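Local coordinates for protein 4-hydroxy-3-methylbut-2-enyl diphosphate reductase, apicoplast (Plasmodium falciparum, PDB 4N7B) that reduces (E)-4-hydroxy-3-methylbut-2-enyl diphosphate to isopentenyl and dimethylallyl diphosphate with an iron-sulfur cluster, in the last step of the apicoplast isoprenoid precursor pathway, at residues Y253-I258 with L288-H293; I309-T314 with K521-F526. One frame throughout, in Å; residues are numbered along the deposited sequence. Where two conformers were deposited one is given.

How the contacts relate
Both contacts involve one parallel four-stranded sheet, with strand order 273-276, 252-255, 287-290, 309-312. Contact 1 joins its two middle strands and the loops that follow them, whereas contact 2 brings the C-terminal helix 524-533 against the edge strand 309-312. Their centres lie about 11 Å apart, and strands 287-290 and 309-312 are direct neighbours: Leu288 O lies 2.9 Å from Ile311 N, and Tyr290 OH 2.6 Å from Glu310 OE2. Contact 1 ends nearer the active site, the side chain of Ala292 being about 5 Å from the Fe3-S4 cluster at nearest atoms; the side chain of Ala313 in contact 2 is about 9 Å from it, again at nearest atoms, shortly before the cluster ligand Cys315.

Contact 1 (Y253-I258 with L288-H293); sequences YVKHKI and LIYSAH
Leu288 lies at the start of the segment of strand 287-290 that runs parallel to 253-255, the short axes approaching to 4.6 Å at 31°. Its CG is anti to the backbone N (chi1 179°), so CD1 lies alongside the neighbouring strand, 3.9 Å from Tyr253 CB and close to the Lys255 backbone. Ile289, paired with Val254, brings both main-chain bonds of the register: its N donates to Tyr253 O at 2.9 Å, in the carbonyl plane, and its O accepts from Lys255 N at 2.8 Å, nearly along the C=O axis. On the other face of the sheet its CB meets Val254 CG2 (4.1 Å), the two branched side chains crossing obliquely. Tyr290 turns a ring edge to Lys255 CB, while its hydroxyl bonds to Glu310. At Ser291 the pairing gives way to loops. CB faces the other segment and packs 3.4 Å from Lys257 O; chi1 of 77° sets OG between the backbone N and the carbonyl carbon, where it has a weak 3.3 Å bond to His293 ND1. Ala292 N makes a long and weak, though nearly straight, bond to Ile258 O. His293, a substrate-binding residue by similarity, has Lys257 O at its ring edge and stacks on His260; His256 bonds to His260 through NE2 and to Glu277 through ND1. Strand 273-276 flanks Val254 by backbone hydrogen bonds, as strand 309-312 does Leu288; helix 232-247 packs on Ile289 and Ile258, and helix 297-305 on Tyr290 across the sheet.

Contact 2 (I309-T314 with K521-F526); sequences IEIDAT and KLPKNF
The edge strand 309-312 of a parallel sheet meets the N-terminal end of the C-terminal helix 524-533, for which Pro523 occupies the N-cap position. Three side chains of the helix segment reach the strand. Pro523 sets the tip of its ring, CG, against the main chain, 3.2 Å from Asp312 O. Phe526 has its CG anti to the backbone N (chi1 177°); Ile311 CD1 comes obliquely to within 3.7 Å of Phe526 CD1, Phe526 CB also touches the isoleucine, and helix 232-247 adjoins both residues. Asn525 supplies the polar link. Its chi1 of 63° puts the amide in the crowded position between backbone N and carbonyl carbon, from which ND2 donates to Glu310 O at 2.8 Å, bent at the hydrogen (133°) yet within both the amide and carbonyl planes. Asn525 OD1 takes a 2.5 Å bond from a water that in turn accepts from Asp312 N (3.1 Å), and a weak one from Phe526 N; together these hold the amide's rotation. At the end of the strand Thr314 N donates to Asp312 OD1 from above the carboxylate plane, an Asx turn. Asp312 OD2 separately forms a salt bridge with Arg300, and Thr314 OG1 donates to the syn lone pair of Asp312 OD1, 2.6 Å away.

Contact 1 (Y253-I258 with L288-H293)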
loop_
_atom_site.group_PDB
_atom_site.type_symbol
_atom_site.label_atom_id
_atom_site.label_comp_id
_atom_site.label_asym_id
_atom_site.label_seq_id
_atom_site.Cartn_x
_atom_site.Cartn_y
_atom_site.Cartn_z
ATOM N N TYR A 253 -14.446 -6.444 -14.409
ATOM C CA TYR A 253 -14.504 -5.104 -13.849
ATOM C C TYR A 253 -13.858 -5.042 -12.480
ATOM O O TYR A 253 -14.102 -5.891 -11.628
ATOM C CB TYR A 253 -15.951 -4.621 -13.794
ATOM C CG TYR A 253 -16.485 -4.323 -15.169
ATOM C CD1 TYR A 253 -16.226 -3.104 -15.782
ATOM C CD2 TYR A 253 -17.210 -5.272 -15.877
ATOM C CE1 TYR A 253 -16.697 -2.827 -17.048
ATOM C CE2 TYR A 253 -17.685 -5.002 -17.151
ATOM C CZ TYR A 253 -17.425 -3.777 -17.729
ATOM O OH TYR A 253 -17.888 -3.496 -18.995
ATOM N N VAL A 254 -13.016 -4.034 -12.285
ATOM C CA VAL A 254 -12.335 -3.846 -11.017
ATOM C C VAL A 254 -12.615 -2.448 -10.506
ATOM O O VAL A 254 -12.471 -1.475 -11.238
ATOM C CB VAL A 254 -10.819 -4.001 -11.169
ATOM C CG1 VAL A 254 -10.129 -3.761 -9.838
ATOM C CG2 VAL A 254 -10.476 -5.373 -11.727
ATOM N N LYS A 255 -13.022 -2.355 -9.247
ATOM C CA LYS A 255 -13.315 -1.074 -8.636
ATOM C C LYS A 255 -12.020 -0.455 -8.101
ATOM O O LYS A 255 -11.389 -1.005 -7.208
ATOM C CB LYS A 255 -14.348 -1.257 -7.527
ATOM C CG LYS A 255 -14.528 -0.055 -6.636
ATOM C CD LYS A 255 -14.995 1.178 -7.386
ATOM C CE LYS A 255 -15.200 2.336 -6.404
ATOM N NZ LYS A 255 -15.750 3.578 -7.029
ATOM N N HIS A 256 -11.687 0.705 -8.666
ATOM C CA HIS A 256 -10.391 1.380 -8.531
ATOM C C HIS A 256 -9.239 0.521 -9.030
ATOM O O HIS A 256 -9.383 -0.688 -9.217
ATOM C CB HIS A 256 -10.107 1.866 -7.103
ATOM C CG HIS A 256 -9.006 2.884 -7.038
ATOM N ND1 HIS A 256 -9.201 4.205 -7.389
ATOM C CD2 HIS A 256 -7.697 2.776 -6.710
ATOM C CE1 HIS A 256 -8.066 4.866 -7.260
ATOM N NE2 HIS A 256 -7.138 4.022 -6.849
ATOM N N LYS A 257 -8.095 1.161 -9.252
ATOM C CA LYS A 257 -6.910 0.454 -9.709
ATOM C C LYS A 257 -6.570 -0.623 -8.681
ATOM O O LYS A 257 -6.583 -0.383 -7.481
ATOM C CB LYS A 257 -5.762 1.429 -9.931
ATOM C CG LYS A 257 -6.049 2.379 -11.090
ATOM C CD LYS A 257 -4.881 3.304 -11.364
ATOM C CE LYS A 257 -5.045 4.044 -12.696
ATOM N NZ LYS A 257 -4.885 3.147 -13.887
ATOM N N ILE A 258 -6.313 -1.826 -9.165
ATOM C CA ILE A 258 -6.192 -2.989 -8.293
ATOM C C ILE A 258 -5.030 -2.850 -7.306
ATOM O O ILE A 258 -5.132 -3.270 -6.158
ATOM C CB ILE A 258 -6.064 -4.263 -9.145
ATOM C CG1 ILE A 258 -6.859 -5.405 -8.510
ATOM C CG2 ILE A 258 -4.616 -4.589 -9.417
ATOM C CD1 ILE A 258 -6.168 -6.090 -7.459
ATOM N N LEU A 288 -17.493 -8.057 -10.166
ATOM C CA LEU A 288 -16.776 -6.864 -9.757
ATOM C C LEU A 288 -15.774 -7.207 -8.680
ATOM O O LEU A 288 -16.123 -7.840 -7.684
ATOM C CB LEU A 288 -17.715 -5.792 -9.226
ATOM C CG LEU A 288 -16.984 -4.520 -8.772
ATOM C CD1 LEU A 288 -16.296 -3.829 -9.948
ATOM C CD2 LEU A 288 -17.956 -3.577 -8.101
ATOM N N ILE A 289 -14.535 -6.770 -8.881
ATOM C CA ILE A 289 -13.464 -6.999 -7.920
ATOM C C ILE A 289 -13.118 -5.733 -7.139
ATOM O O ILE A 289 -12.910 -4.668 -7.728
ATOM C CB ILE A 289 -12.202 -7.490 -8.629
ATOM C CG1 ILE A 289 -12.521 -8.777 -9.399
ATOM C CG2 ILE A 289 -11.096 -7.720 -7.628
ATOM C CD1 ILE A 289 -11.367 -9.328 -10.208
ATOM N N TYR A 290 -13.048 -5.850 -5.816
ATOM C CA TYR A 290 -12.629 -4.728 -4.981
ATOM C C TYR A 290 -11.114 -4.761 -4.820
ATOM O O TYR A 290 -10.532 -5.814 -4.550
ATOM C CB TYR A 290 -13.310 -4.781 -3.609
ATOM C CG TYR A 290 -14.819 -4.737 -3.673
ATOM C CD1 TYR A 290 -15.479 -3.739 -4.381
ATOM C CD2 TYR A 290 -15.588 -5.702 -3.042
ATOM C CE1 TYR A 290 -16.862 -3.702 -4.444
ATOM C CE2 TYR A 290 -16.974 -5.672 -3.104
ATOM C CZ TYR A 290 -17.605 -4.674 -3.806
ATOM O OH TYR A 290 -18.989 -4.647 -3.860
ATOM N N SER A 291 -10.475 -3.610 -4.974
ATOM C CA SER A 291 -9.022 -3.552 -4.958
ATOM C C SER A 291 -8.442 -3.816 -3.571
ATOM O O SER A 291 -9.162 -3.867 -2.575
ATOM C CB SER A 291 -8.547 -2.179 -5.432
ATOM O OG SER A 291 -8.717 -1.218 -4.406
ATOM N N ALA A 292 -7.121 -3.954 -3.521
ATOM C CA ALA A 292 -6.403 -4.230 -2.285
ATOM C C ALA A 292 -6.608 -3.172 -1.220
ATOM O O ALA A 292 -6.493 -3.465 -0.030
ATOM C CB ALA A 292 -4.936 -4.364 -2.585
ATOM N N HIS A 293 -6.905 -1.947 -1.643
ATOM C CA HIS A 293 -7.006 -0.812 -0.728
ATOM C C HIS A 293 -8.320 -0.803 0.031
ATOM O O HIS A 293 -8.529 0.011 0.929
ATOM C CB HIS A 293 -6.901 0.491 -1.524
ATOM C CG HIS A 293 -5.753 0.516 -2.481
ATOM N ND1 HIS A 293 -5.924 0.480 -3.848
ATOM C CD2 HIS A 293 -4.416 0.541 -2.266
ATOM C CE1 HIS A 293 -4.740 0.498 -4.435
ATOM N NE2 HIS A 293 -3.808 0.531 -3.498
#

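Contact 2 (I309-T314 with K521-F526)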
loop_
_atom_site.group_PDB
_atom_site.type_symbol
_atom_site.label_atom_id
_atom_site.label_comp_id
_atom_site.label_asym_id
_atom_site.label_seq_id
_atom_site.Cartn_x
_atom_site.Cartn_y
_atom_site.Cartn_z
ATOM N N ILE A 309 -21.367 -10.157 -8.947
ATOM C CA ILE A 309 -20.536 -11.144 -8.281
ATOM C C ILE A 309 -19.410 -10.400 -7.609
ATOM O O ILE A 309 -18.407 -10.079 -8.242
ATOM C CB ILE A 309 -19.882 -12.142 -9.244
ATOM C CG1 ILE A 309 -20.833 -12.541 -10.375
ATOM C CG2 ILE A 309 -19.421 -13.369 -8.466
ATOM C CD1 ILE A 309 -22.044 -13.286 -9.904
ATOM N N GLU A 310 -19.584 -10.115 -6.327
ATOM C CA GLU A 310 -18.584 -9.400 -5.559
ATOM C C GLU A 310 -17.406 -10.298 -5.225
ATOM O O GLU A 310 -17.557 -11.325 -4.565
ATOM C CB GLU A 310 -19.200 -8.879 -4.273
ATOM C CG GLU A 310 -20.227 -7.798 -4.486
ATOM C CD GLU A 310 -20.848 -7.354 -3.185
ATOM O OE1 GLU A 310 -21.864 -7.963 -2.786
ATOM O OE2 GLU A 310 -20.307 -6.413 -2.554
ATOM N N ILE A 311 -16.228 -9.898 -5.683
ATOM C CA ILE A 311 -15.002 -10.613 -5.370
ATOM C C ILE A 311 -14.017 -9.661 -4.702
ATOM O O ILE A 311 -13.436 -8.789 -5.351
ATOM C CB ILE A 311 -14.391 -11.242 -6.620
ATOM C CG1 ILE A 311 -15.328 -12.341 -7.124
ATOM C CG2 ILE A 311 -13.005 -11.800 -6.301
ATOM C CD1 ILE A 311 -14.713 -13.246 -8.143
ATOM N N ASP A 312 -13.841 -9.842 -3.398
ATOM C CA ASP A 312 -13.198 -8.840 -2.566
ATOM C C ASP A 312 -11.717 -9.125 -2.346
ATOM O O ASP A 312 -11.363 -9.995 -1.555
ATOM C CB ASP A 312 -13.907 -8.770 -1.219
ATOM C CG ASP A 312 -13.425 -7.617 -0.367
ATOM O OD1 ASP A 312 -12.500 -6.886 -0.790
ATOM O OD2 ASP A 312 -13.961 -7.448 0.744
ATOM N N ALA A 313 -10.858 -8.360 -3.021
ATOM C CA ALA A 313 -9.406 -8.541 -2.911
ATOM C C ALA A 313 -8.807 -7.535 -1.952
ATOM O O ALA A 313 -7.593 -7.296 -1.973
ATOM C CB ALA A 313 -8.730 -8.419 -4.289
ATOM N N THR A 314 -9.652 -6.935 -1.117
ATOM C CA THR A 314 -9.159 -6.063 -0.054
ATOM C C THR A 314 -8.067 -6.831 0.658
ATOM O O THR A 314 -8.243 -8.003 0.990
ATOM C CB THR A 314 -10.246 -5.732 0.990
ATOM O OG1 THR A 314 -11.245 -4.891 0.414
ATOM C CG2 THR A 314 -9.647 -5.032 2.200
ATOM N N LYS A 521 -4.677 -17.049 1.272
ATOM C CA LYS A 521 -5.220 -17.649 0.062
ATOM C C LYS A 521 -6.080 -16.610 -0.655
ATOM O O LYS A 521 -6.309 -15.528 -0.124
ATOM C CB LYS A 521 -6.059 -18.876 0.425
ATOM C CG LYS A 521 -5.232 -20.057 0.915
ATOM C CD LYS A 521 -6.101 -21.287 1.118
ATOM C CE LYS A 521 -5.308 -22.592 0.934
ATOM N NZ LYS A 521 -4.510 -23.009 2.132
ATOM N N LEU A 522 -6.566 -16.932 -1.848
ATOM C CA LEU A 522 -7.491 -16.046 -2.549
ATOM C C LEU A 522 -8.828 -15.968 -1.813
ATOM O O LEU A 522 -9.139 -16.824 -0.984
ATOM C CB LEU A 522 -7.714 -16.539 -3.980
ATOM C CG LEU A 522 -6.450 -16.580 -4.848
ATOM C CD1 LEU A 522 -6.748 -17.216 -6.173
ATOM C CD2 LEU A 522 -5.872 -15.173 -5.052
ATOM N N PRO A 523 -9.633 -14.937 -2.117
ATOM C CA PRO A 523 -10.965 -14.777 -1.518
ATOM C C PRO A 523 -11.769 -16.068 -1.613
ATOM O O PRO A 523 -11.763 -16.720 -2.650
ATOM C CB PRO A 523 -11.595 -13.663 -2.362
ATOM C CG PRO A 523 -10.413 -12.837 -2.802
ATOM C CD PRO A 523 -9.324 -13.855 -3.067
ATOM N N LYS A 524 -12.449 -16.436 -0.535
ATOM C CA LYS A 524 -12.998 -17.779 -0.428
ATOM C C LYS A 524 -14.119 -18.067 -1.416
ATOM O O LYS A 524 -14.243 -19.196 -1.894
ATOM C CB LYS A 524 -13.436 -18.054 1.011
ATOM C CG LYS A 524 -12.233 -18.219 1.922
ATOM C CD LYS A 524 -12.600 -18.485 3.369
ATOM C CE LYS A 524 -11.373 -18.316 4.273
ATOM N NZ LYS A 524 -11.558 -18.987 5.586
ATOM N N ASN A 525 -14.929 -17.066 -1.741
ATOM C CA ASN A 525 -16.040 -17.306 -2.659
ATOM C C ASN A 525 -15.474 -17.556 -4.042
ATOM O O ASN A 525 -15.948 -18.405 -4.792
ATOM C CB ASN A 525 -17.001 -16.123 -2.685
ATOM C CG ASN A 525 -16.346 -14.871 -3.187
ATOM O OD1 ASN A 525 -15.121 -14.737 -3.118
ATOM N ND2 ASN A 525 -17.147 -13.937 -3.692
ATOM N N PHE A 526 -14.425 -16.819 -4.360
ATOM C CA PHE A 526 -13.747 -16.975 -5.623
ATOM C C PHE A 526 -13.107 -18.355 -5.741
ATOM O O PHE A 526 -13.139 -18.973 -6.806
ATOM C CB PHE A 526 -12.693 -15.895 -5.746
ATOM C CG PHE A 526 -11.889 -15.993 -6.981
ATOM C CD1 PHE A 526 -12.513 -16.191 -8.196
ATOM C CD2 PHE A 526 -10.516 -15.882 -6.940
ATOM C CE1 PHE A 526 -11.788 -16.283 -9.350
ATOM C CE2 PHE A 526 -9.779 -15.971 -8.089
ATOM C CZ PHE A 526 -10.421 -16.174 -9.303
HETATM O O HOH W 1 -14.731 -12.505 -2.051
#